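Local coordinates for protein quinoline 2-oxidoreductase large subunit (Pseudomonas putida, PDB 1T3Q) that probably forms the molybdenum-carrying subunit of a molybdenum hydroxylase that oxidises quinoline at carbon 2, using a pterin cytosine dinucleotide cofactor, at residues B[44-49]-B[126-131]; B[69-74]-B[117-122]; B[73-78]-B[269-274]; B[204-209]-B[279-284]. One frame throughout, in Å; residues are numbered along the deposited sequence.

Interaction 1: B[44-49]-B[126-131]; sequences HVASLR and IAEDAA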
# COMPACT_ATOMS: atom_id res chain seq x y z
N HIS B 44 -2.92 15.61 -10.42
CA HIS B 44 -3.30 15.12 -11.74
C HIS B 44 -2.64 15.81 -12.91
O HIS B 44 -2.49 17.04 -12.92
CB HIS B 44 -4.82 15.23 -11.88
CG HIS B 44 -5.57 14.57 -10.77
ND1 HIS B 44 -6.18 13.35 -10.91
CD2 HIS B 44 -5.75 14.93 -9.47
CE1 HIS B 44 -6.71 12.98 -9.76
NE2 HIS B 44 -6.46 13.93 -8.87
N VAL B 45 -2.26 15.03 -13.91
CA VAL B 45 -1.62 15.61 -15.09
C VAL B 45 -2.55 15.58 -16.30
O VAL B 45 -3.34 14.65 -16.47
CB VAL B 45 -0.30 14.86 -15.44
CG1 VAL B 45 -0.59 13.44 -15.87
CG2 VAL B 45 0.46 15.62 -16.53
N ALA B 46 -2.46 16.63 -17.12
CA ALA B 46 -3.23 16.75 -18.35
C ALA B 46 -2.21 17.16 -19.40
O ALA B 46 -1.19 17.77 -19.06
CB ALA B 46 -4.31 17.80 -18.23
N SER B 47 -2.48 16.86 -20.66
CA SER B 47 -1.53 17.19 -21.71
C SER B 47 -2.08 18.05 -22.85
O SER B 47 -3.26 17.97 -23.21
CB SER B 47 -0.97 15.91 -22.33
OG SER B 47 -0.33 15.10 -21.35
N LEU B 48 -1.21 18.89 -23.39
CA LEU B 48 -1.55 19.71 -24.54
C LEU B 48 -0.77 19.02 -25.65
O LEU B 48 0.43 18.77 -25.49
CB LEU B 48 -1.06 21.15 -24.39
CG LEU B 48 -1.21 22.00 -25.66
CD1 LEU B 48 -2.69 22.05 -26.08
CD2 LEU B 48 -0.67 23.41 -25.42
N ARG B 49 -1.44 18.69 -26.74
CA ARG B 49 -0.79 17.99 -27.84
C ARG B 49 -0.70 18.80 -29.12
O ARG B 49 -1.40 19.79 -29.31
CB ARG B 49 -1.54 16.69 -28.11
CG ARG B 49 -1.60 15.79 -26.89
CD ARG B 49 -2.60 14.66 -27.04
NE ARG B 49 -2.64 13.88 -25.80
CZ ARG B 49 -1.80 12.89 -25.52
NH1 ARG B 49 -0.86 12.54 -26.38
NH2 ARG B 49 -1.89 12.27 -24.35
N ILE B 126 -9.29 20.50 -13.85
CA ILE B 126 -8.58 21.77 -13.74
C ILE B 126 -7.30 21.75 -14.56
O ILE B 126 -6.91 22.77 -15.14
CB ILE B 126 -8.26 22.11 -12.27
CG1 ILE B 126 -9.57 22.39 -11.52
CG2 ILE B 126 -7.34 23.34 -12.19
CD1 ILE B 126 -9.38 22.70 -10.04
N ALA B 127 -6.64 20.60 -14.63
CA ALA B 127 -5.41 20.50 -15.41
C ALA B 127 -5.77 20.74 -16.87
O ALA B 127 -5.02 21.38 -17.61
CB ALA B 127 -4.78 19.12 -15.25
N GLU B 128 -6.93 20.22 -17.28
CA GLU B 128 -7.38 20.41 -18.65
C GLU B 128 -7.76 21.87 -18.87
O GLU B 128 -7.49 22.43 -19.93
CB GLU B 128 -8.57 19.49 -18.96
CG GLU B 128 -8.19 18.02 -19.12
CD GLU B 128 -9.39 17.13 -19.43
OE1 GLU B 128 -9.19 15.92 -19.68
OE2 GLU B 128 -10.53 17.63 -19.42
N ASP B 129 -8.40 22.49 -17.88
CA ASP B 129 -8.77 23.89 -18.00
C ASP B 129 -7.50 24.70 -18.30
O ASP B 129 -7.46 25.49 -19.24
CB ASP B 129 -9.39 24.44 -16.71
CG ASP B 129 -10.75 23.84 -16.40
OD1 ASP B 129 -11.46 23.39 -17.33
OD2 ASP B 129 -11.12 23.83 -15.20
N ALA B 130 -6.47 24.48 -17.48
CA ALA B 130 -5.20 25.20 -17.62
C ALA B 130 -4.50 24.91 -18.94
O ALA B 130 -3.89 25.81 -19.53
CB ALA B 130 -4.28 24.85 -16.45
N ALA B 131 -4.57 23.67 -19.40
CA ALA B 131 -3.93 23.30 -20.66
C ALA B 131 -4.50 24.14 -21.80
O ALA B 131 -3.78 24.51 -22.73
CB ALA B 131 -4.13 21.81 -20.94
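A46 and A127 meet methyl to methyl, and this apolar contact carries the interface. A46 CB lies 3.3 Å from A127 CB, tighter than usual for two carbons. Small residues therefore let helix 126-131 settle close on strand 44-49. The two axes come within 7.2 Å and run nearly the same way, 29° apart.

A second group of contacts joins methyls to backbone. A46 CB sits 3.7 Å from E128 N. A127 CB lies 3.9 Å from H44 O. Further along, A131 faces the strand beside L48, and L48 CD2 reaches A131 O at 4.3 Å.

The E128 side chain adds its aliphatic part. Its CG stands beside the backbone N (chi1 -73°) and passes 4.0 Å from A46 CB. The extended chain then carries the carboxylate to other partners: OE1 pairs with R124 and with the backbone N of M1 of the medium subunit. No hydrogen bond crosses between the two segments. The strand spends its backbone bonds on its sheet neighbours, such as A46 with V119.

This is helix-on-sheet packing through alanines, within the alpha/beta hammerhead domain of the xanthine dehydrogenase family.

Interaction 2: B[69-74]-B[117-122]; sequences PGVELV and AVVVAS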
# COMPACT_ATOMS: atom_id res chain seq x y z
N PRO B 69 -5.84 28.92 -10.51
CA PRO B 69 -5.89 28.25 -9.21
C PRO B 69 -6.00 26.73 -9.34
O PRO B 69 -6.70 26.22 -10.21
CB PRO B 69 -7.11 28.88 -8.53
CG PRO B 69 -7.90 29.45 -9.66
CD PRO B 69 -6.86 29.98 -10.59
N GLY B 70 -5.29 26.02 -8.47
CA GLY B 70 -5.30 24.57 -8.51
C GLY B 70 -4.13 24.00 -9.29
O GLY B 70 -3.78 22.83 -9.13
N VAL B 71 -3.51 24.82 -10.14
CA VAL B 71 -2.37 24.37 -10.93
C VAL B 71 -1.09 24.47 -10.12
O VAL B 71 -0.82 25.49 -9.49
CB VAL B 71 -2.21 25.21 -12.21
CG1 VAL B 71 -0.96 24.76 -12.96
CG2 VAL B 71 -3.44 25.05 -13.09
N GLU B 72 -0.30 23.40 -10.14
CA GLU B 72 0.95 23.36 -9.40
C GLU B 72 2.17 23.41 -10.29
O GLU B 72 3.27 23.74 -9.84
CB GLU B 72 0.99 22.08 -8.56
CG GLU B 72 -0.11 21.99 -7.52
CD GLU B 72 0.06 23.01 -6.41
OE1 GLU B 72 -0.96 23.43 -5.83
OE2 GLU B 72 1.22 23.39 -6.12
N LEU B 73 2.00 23.09 -11.57
CA LEU B 73 3.14 23.06 -12.46
C LEU B 73 2.76 22.93 -13.92
O LEU B 73 1.76 22.29 -14.26
CB LEU B 73 4.05 21.89 -12.05
CG LEU B 73 5.28 21.47 -12.87
CD1 LEU B 73 6.10 20.50 -12.04
CD2 LEU B 73 4.86 20.83 -14.18
N VAL B 74 3.56 23.54 -14.79
CA VAL B 74 3.35 23.45 -16.23
C VAL B 74 4.73 23.35 -16.87
O VAL B 74 5.58 24.22 -16.68
CB VAL B 74 2.63 24.69 -16.80
CG1 VAL B 74 2.46 24.54 -18.30
CG2 VAL B 74 1.27 24.86 -16.14
N ALA B 117 3.22 20.02 -24.01
CA ALA B 117 3.20 20.60 -22.68
C ALA B 117 2.35 19.76 -21.74
O ALA B 117 1.38 19.13 -22.16
CB ALA B 117 2.65 22.03 -22.73
N VAL B 118 2.72 19.74 -20.46
CA VAL B 118 1.97 19.01 -19.46
C VAL B 118 1.63 19.93 -18.29
O VAL B 118 2.40 20.82 -17.94
CB VAL B 118 2.73 17.78 -18.92
CG1 VAL B 118 2.83 16.72 -20.01
CG2 VAL B 118 4.12 18.18 -18.43
N VAL B 119 0.46 19.70 -17.71
CA VAL B 119 0.01 20.49 -16.58
C VAL B 119 -0.35 19.56 -15.43
O VAL B 119 -1.02 18.54 -15.63
CB VAL B 119 -1.26 21.31 -16.94
CG1 VAL B 119 -1.76 22.05 -15.70
CG2 VAL B 119 -0.96 22.29 -18.08
N VAL B 120 0.12 19.89 -14.24
CA VAL B 120 -0.21 19.11 -13.06
C VAL B 120 -1.08 20.02 -12.19
O VAL B 120 -0.70 21.16 -11.89
CB VAL B 120 1.05 18.69 -12.28
CG1 VAL B 120 0.66 18.00 -10.98
CG2 VAL B 120 1.89 17.74 -13.14
N ALA B 121 -2.25 19.53 -11.81
CA ALA B 121 -3.16 20.33 -11.00
C ALA B 121 -3.92 19.49 -9.97
O ALA B 121 -3.78 18.27 -9.92
CB ALA B 121 -4.15 21.07 -11.91
N SER B 122 -4.73 20.16 -9.15
CA SER B 122 -5.50 19.51 -8.09
C SER B 122 -6.51 18.48 -8.60
O SER B 122 -6.91 17.59 -7.85
CB SER B 122 -6.23 20.57 -7.27
OG SER B 122 -7.09 21.33 -8.10
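S122 N gives its hydrogen to G70 O at 2.8 Å, the bond nearest the start of strand 71-74. Two straighter bonds follow. E72 N reaches V120 O at 2.9 Å with an N-H...O angle of 167°, and V120 N reaches L73 O at 2.9 Å with an angle of 171°. L73 N also turns to V120 O, at a weak 3.3 Å. E72 and L73 thus both face V120, which makes a classic beta bulge. The register of the antiparallel pair shifts by one residue there.

Beyond the bulge, V74 CA makes a CA-H...O contact of 3.3 Å with V118 O. At the other end G70 has no side chain, and a CB there would run into S122 OG.

Packing fills the face that carries V71, V74, V119 and A121. V71 CG1 meets V119 CG1 at 3.9 Å, the two side chains crossing at about a right angle. V74 and V119 lie side by side and point the same way. V74 CG2, anti to the carbonyl carbon, sits 3.9 Å from V119 CG2. An alanine in place of V74 would probably open a gap beside V119 CG2 and leave that methyl without its neighbour. A130 of helix 124-131 covers V71 and V119. L73 and V120 lie on the opposite face, against helix 263-275.

Backbone bonds set the register, bulge included, and apolar side chains pack on both faces. The contact across the strands therefore relies on no side-chain polar pair.

Interaction 3: B[73-78]-B[269-274]; sequences LVWCGA and CLLSRA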
# COMPACT_ATOMS: atom_id res chain seq x y z
N LEU B 73 2.00 23.09 -11.57
CA LEU B 73 3.14 23.06 -12.46
C LEU B 73 2.76 22.93 -13.92
O LEU B 73 1.76 22.29 -14.26
CB LEU B 73 4.05 21.89 -12.05
CG LEU B 73 5.28 21.47 -12.87
CD1 LEU B 73 6.10 20.50 -12.04
CD2 LEU B 73 4.86 20.83 -14.18
N VAL B 74 3.56 23.54 -14.79
CA VAL B 74 3.35 23.45 -16.23
C VAL B 74 4.73 23.35 -16.87
O VAL B 74 5.58 24.22 -16.68
CB VAL B 74 2.63 24.69 -16.80
CG1 VAL B 74 2.46 24.54 -18.30
CG2 VAL B 74 1.27 24.86 -16.14
N TRP B 75 4.96 22.26 -17.61
CA TRP B 75 6.25 22.04 -18.27
C TRP B 75 6.12 22.02 -19.78
O TRP B 75 5.10 21.60 -20.32
CB TRP B 75 6.85 20.69 -17.85
CG TRP B 75 7.58 20.66 -16.54
CD1 TRP B 75 7.87 21.72 -15.73
CD2 TRP B 75 8.14 19.50 -15.91
NE1 TRP B 75 8.58 21.29 -14.63
CE2 TRP B 75 8.76 19.93 -14.72
CE3 TRP B 75 8.18 18.14 -16.24
CZ2 TRP B 75 9.41 19.05 -13.85
CZ3 TRP B 75 8.82 17.26 -15.38
CH2 TRP B 75 9.43 17.72 -14.20
N CYS B 76 7.17 22.48 -20.46
CA CYS B 76 7.20 22.43 -21.91
C CYS B 76 8.39 21.52 -22.24
O CYS B 76 9.04 21.01 -21.34
CB CYS B 76 7.38 23.83 -22.51
SG CYS B 76 8.94 24.64 -22.11
N GLY B 77 8.66 21.31 -23.52
CA GLY B 77 9.75 20.44 -23.91
C GLY B 77 11.12 20.77 -23.34
O GLY B 77 11.89 19.86 -23.03
N ALA B 78 11.41 22.05 -23.19
CA ALA B 78 12.69 22.50 -22.66
C ALA B 78 12.88 22.13 -21.20
O ALA B 78 13.99 21.81 -20.76
CB ALA B 78 12.84 24.00 -22.85
N CYS B 269 7.04 10.15 -13.13
CA CYS B 269 8.13 9.97 -12.17
C CYS B 269 8.88 11.29 -12.00
O CYS B 269 9.19 11.70 -10.89
CB CYS B 269 9.11 8.89 -12.65
SG CYS B 269 8.39 7.23 -12.69
N LEU B 270 9.16 11.94 -13.13
CA LEU B 270 9.86 13.22 -13.10
C LEU B 270 9.03 14.27 -12.39
O LEU B 270 9.54 15.05 -11.59
CB LEU B 270 10.17 13.68 -14.53
CG LEU B 270 11.18 12.83 -15.32
CD1 LEU B 270 11.30 13.35 -16.73
CD2 LEU B 270 12.54 12.87 -14.62
N LEU B 271 7.73 14.28 -12.67
CA LEU B 271 6.82 15.24 -12.07
C LEU B 271 6.67 15.04 -10.57
O LEU B 271 6.68 16.00 -9.80
CB LEU B 271 5.46 15.17 -12.76
CG LEU B 271 5.43 15.71 -14.19
CD1 LEU B 271 4.14 15.27 -14.89
CD2 LEU B 271 5.54 17.23 -14.17
N SER B 272 6.52 13.79 -10.14
CA SER B 272 6.37 13.51 -8.73
C SER B 272 7.65 13.89 -7.98
O SER B 272 7.59 14.41 -6.87
CB SER B 272 6.05 12.04 -8.48
OG SER B 272 5.95 11.80 -7.08
N ARG B 273 8.80 13.62 -8.58
CA ARG B 273 10.05 13.97 -7.92
C ARG B 273 10.14 15.49 -7.79
O ARG B 273 10.53 16.01 -6.76
CB ARG B 273 11.26 13.45 -8.71
CG ARG B 273 12.60 13.72 -8.03
CD ARG B 273 13.77 13.10 -8.78
NE ARG B 273 13.88 13.64 -10.13
CZ ARG B 273 14.85 13.32 -10.99
NH1 ARG B 273 14.87 13.87 -12.20
NH2 ARG B 273 15.79 12.46 -10.64
N ALA B 274 9.75 16.19 -8.85
CA ALA B 274 9.80 17.65 -8.85
C ALA B 274 8.84 18.30 -7.85
O ALA B 274 9.18 19.29 -7.21
CB ALA B 274 9.53 18.18 -10.25
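W75 and L271 meet between strand 73-76 and helix 269-274, whose axes pass 11.0 Å apart with directions 135° apart. Mainly side chains span the distance, and no hydrogen bond crosses.

W75 does most of the work. Its CG stands beside the backbone N (chi1 -82°), and the indole reaches across to the helix. L271 CD2 rests over the face of the six-membered ring, 3.6 Å from its centroid and 20° off the normal. This is a CH-pi contact. Within the ring, CE3 and CZ3 are the atoms nearest that methyl. The two side chains slide past each other in opposite directions.

L73 comes to the same face of the indole. Its CD2 also meets L271 CD2 at 3.7 Å, so the L271 methyl is shared between the leucine and the tryptophan. The end of the L271 side chain comes nearer to the strand than its start suggests.

Around the ring, L270 CB lies in plane at the edge, 3.9 Å from W75 CZ3. L270 O is 3.7 Å from W75 CH2. One turn further on, A274 CB touches W75 CZ2 at 3.7 Å. L83 from a loop and V118 of the neighbouring strand also pack on the indole.

Helix 263-275 belongs to the molybdopterin cofactor-binding part of the chain, and the strand to the hammerhead part. Their meeting is helix-on-sheet packing between the two, with a tryptophan of the edge strand laid against the helix.

Interaction 4: B[204-209]-B[279-284]; sequences RGAVAQ and VRWIED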
# COMPACT_ATOMS: atom_id res chain seq x y z
N ARG B 204 -4.42 3.59 -20.99
CA ARG B 204 -3.16 3.56 -20.26
C ARG B 204 -3.21 4.49 -19.06
O ARG B 204 -3.98 5.45 -19.02
CB ARG B 204 -2.00 3.98 -21.17
CG ARG B 204 -1.81 3.08 -22.39
CD ARG B 204 -0.76 3.67 -23.31
NE ARG B 204 -1.11 5.03 -23.71
CZ ARG B 204 -0.27 5.87 -24.30
NH1 ARG B 204 -0.66 7.10 -24.62
NH2 ARG B 204 0.98 5.49 -24.56
N GLY B 205 -2.38 4.19 -18.07
CA GLY B 205 -2.34 5.01 -16.88
C GLY B 205 -1.17 4.65 -16.00
O GLY B 205 -0.63 3.55 -16.08
N ALA B 206 -0.76 5.60 -15.16
CA ALA B 206 0.34 5.39 -14.25
C ALA B 206 0.30 6.44 -13.15
O ALA B 206 -0.20 7.54 -13.36
CB ALA B 206 1.67 5.45 -15.00
N VAL B 207 0.81 6.08 -11.98
CA VAL B 207 0.86 6.98 -10.84
C VAL B 207 2.23 6.83 -10.20
O VAL B 207 2.64 5.71 -9.88
CB VAL B 207 -0.22 6.63 -9.78
CG1 VAL B 207 -0.16 7.61 -8.61
CG2 VAL B 207 -1.60 6.65 -10.41
N ALA B 208 2.94 7.94 -10.04
CA ALA B 208 4.26 7.90 -9.44
C ALA B 208 4.26 8.58 -8.07
O ALA B 208 3.57 9.57 -7.85
CB ALA B 208 5.27 8.59 -10.36
N GLN B 209 5.04 8.02 -7.15
CA GLN B 209 5.16 8.58 -5.82
C GLN B 209 6.63 8.61 -5.46
O GLN B 209 7.24 7.57 -5.20
CB GLN B 209 4.39 7.74 -4.80
CG GLN B 209 4.43 8.32 -3.39
CD GLN B 209 3.62 7.51 -2.40
OE1 GLN B 209 2.73 8.03 -1.73
NE2 GLN B 209 3.91 6.21 -2.32
N VAL B 279 1.77 11.87 -8.51
CA VAL B 279 1.25 12.42 -9.76
C VAL B 279 0.57 11.31 -10.54
O VAL B 279 1.20 10.31 -10.90
CB VAL B 279 2.37 13.04 -10.62
CG1 VAL B 279 1.80 13.55 -11.93
CG2 VAL B 279 3.05 14.16 -9.84
N ARG B 280 -0.71 11.52 -10.81
CA ARG B 280 -1.54 10.56 -11.51
C ARG B 280 -1.81 10.90 -12.97
O ARG B 280 -2.22 12.02 -13.29
CB ARG B 280 -2.87 10.44 -10.76
CG ARG B 280 -3.97 9.57 -11.39
CD ARG B 280 -5.16 9.61 -10.44
NE ARG B 280 -6.24 8.68 -10.74
CZ ARG B 280 -7.26 8.93 -11.55
NH1 ARG B 280 -8.20 8.02 -11.74
NH2 ARG B 280 -7.33 10.10 -12.19
N TRP B 281 -1.57 9.93 -13.84
CA TRP B 281 -1.83 10.06 -15.27
C TRP B 281 -2.78 8.96 -15.71
O TRP B 281 -2.40 7.79 -15.76
CB TRP B 281 -0.53 9.93 -16.08
CG TRP B 281 -0.76 9.66 -17.55
CD1 TRP B 281 -1.42 10.47 -18.44
CD2 TRP B 281 -0.34 8.51 -18.29
NE1 TRP B 281 -1.43 9.88 -19.69
CE2 TRP B 281 -0.78 8.68 -19.63
CE3 TRP B 281 0.37 7.34 -17.96
CZ2 TRP B 281 -0.53 7.74 -20.63
CZ3 TRP B 281 0.62 6.40 -18.96
CH2 TRP B 281 0.17 6.61 -20.28
N ILE B 282 -4.02 9.34 -16.02
CA ILE B 282 -5.02 8.39 -16.52
C ILE B 282 -5.52 9.04 -17.80
O ILE B 282 -6.25 10.04 -17.76
CB ILE B 282 -6.19 8.22 -15.52
CG1 ILE B 282 -5.69 7.67 -14.19
CG2 ILE B 282 -7.25 7.31 -16.13
CD1 ILE B 282 -5.10 6.26 -14.28
N GLU B 283 -5.13 8.48 -18.94
CA GLU B 283 -5.52 9.06 -20.22
C GLU B 283 -6.95 8.74 -20.62
O GLU B 283 -7.52 7.74 -20.17
CB GLU B 283 -4.57 8.58 -21.32
CG GLU B 283 -4.96 7.25 -21.94
CD GLU B 283 -3.93 6.75 -22.94
OE1 GLU B 283 -3.22 7.58 -23.54
OE2 GLU B 283 -3.86 5.52 -23.14
N ASP B 284 -7.53 9.59 -21.45
CA ASP B 284 -8.89 9.36 -21.92
C ASP B 284 -8.84 8.60 -23.25
O ASP B 284 -7.76 8.37 -23.79
CB ASP B 284 -9.67 10.68 -22.05
CG ASP B 284 -9.05 11.65 -23.04
OD1 ASP B 284 -9.10 12.87 -22.76
OD2 ASP B 284 -8.54 11.23 -24.10
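R204 CB starts 3.5 Å from W281 CH2, at the tip of the indole. CG then stands beside the backbone N and runs past the E283 carboxylate. CD follows, 3.6 Å from E283 OE2. The chain bends at chi3 (-56°), which places NE beside E283 OE2; the guanidinium then meets the carboxylate side-on. R204 NE donates to E283 OE2 at 2.9 Å, and R204 NH1 to E283 OE1 at 2.8 Å. Both acceptors lie near the guanidinium plane, and the carboxylate is turned 34° from it. W281 CH2 lies over one guanidinium face, towards its rim. OE2 is held twice, because the backbone N of R204 also reaches it, at 2.9 Å and on its anti side. NH1 has weak further partners in E264 and G291 O.

The salt bridge closes one end of an antiparallel ladder, strand 205-209 against strand 279-282, with axes 178° apart. Paired backbone bonds join A206 to W281 and A208 to V279. The ladder belongs to the molybdopterin cofactor-binding part, and the R204 side chain is about 11 Å from the pterin cytosine dinucleotide.

An alanine at E283 would probably leave the R204 guanidinium without its main charge partner and freer to turn, with weaker partners remaining, and R204 N without this acceptor.

One face of the W281 indole lies against the backbone of R204 and G205. G205 CA lies off-centre over it, a CH-pi contact, and A206 CB meets CE3 at 3.7 Å near the ring plane. Across the sheet, I282 CD1 comes within 4.0 Å of G205 CA, where a CB would clash.

Overall arrangement
All four contacts involve one mixed sheet: interactions 2 and 4 pair its strands, 1 and 3 pack helices on it. Strands 71-76, 115-121, 43-49, 279-282 and 205-211 follow one another across it. Interactions 1 and 2 lie 7 Å apart between centres; interactions 2 and 4 are 14 Å apart. Along the chain, interaction 2 is nested inside interaction 1. Interaction 3 starts from the same strand as interaction 2 and returns much later to helix 263-275. Interaction 4 opens after interaction 1 has closed. Helices 124-131 and 263-275 cover opposite faces of the sheet. A probable hydrogen bond from V45 to R280 joins neighbouring strands 43-49 and 279-282, so the hammerhead and cofactor-binding parts share one continuous sheet.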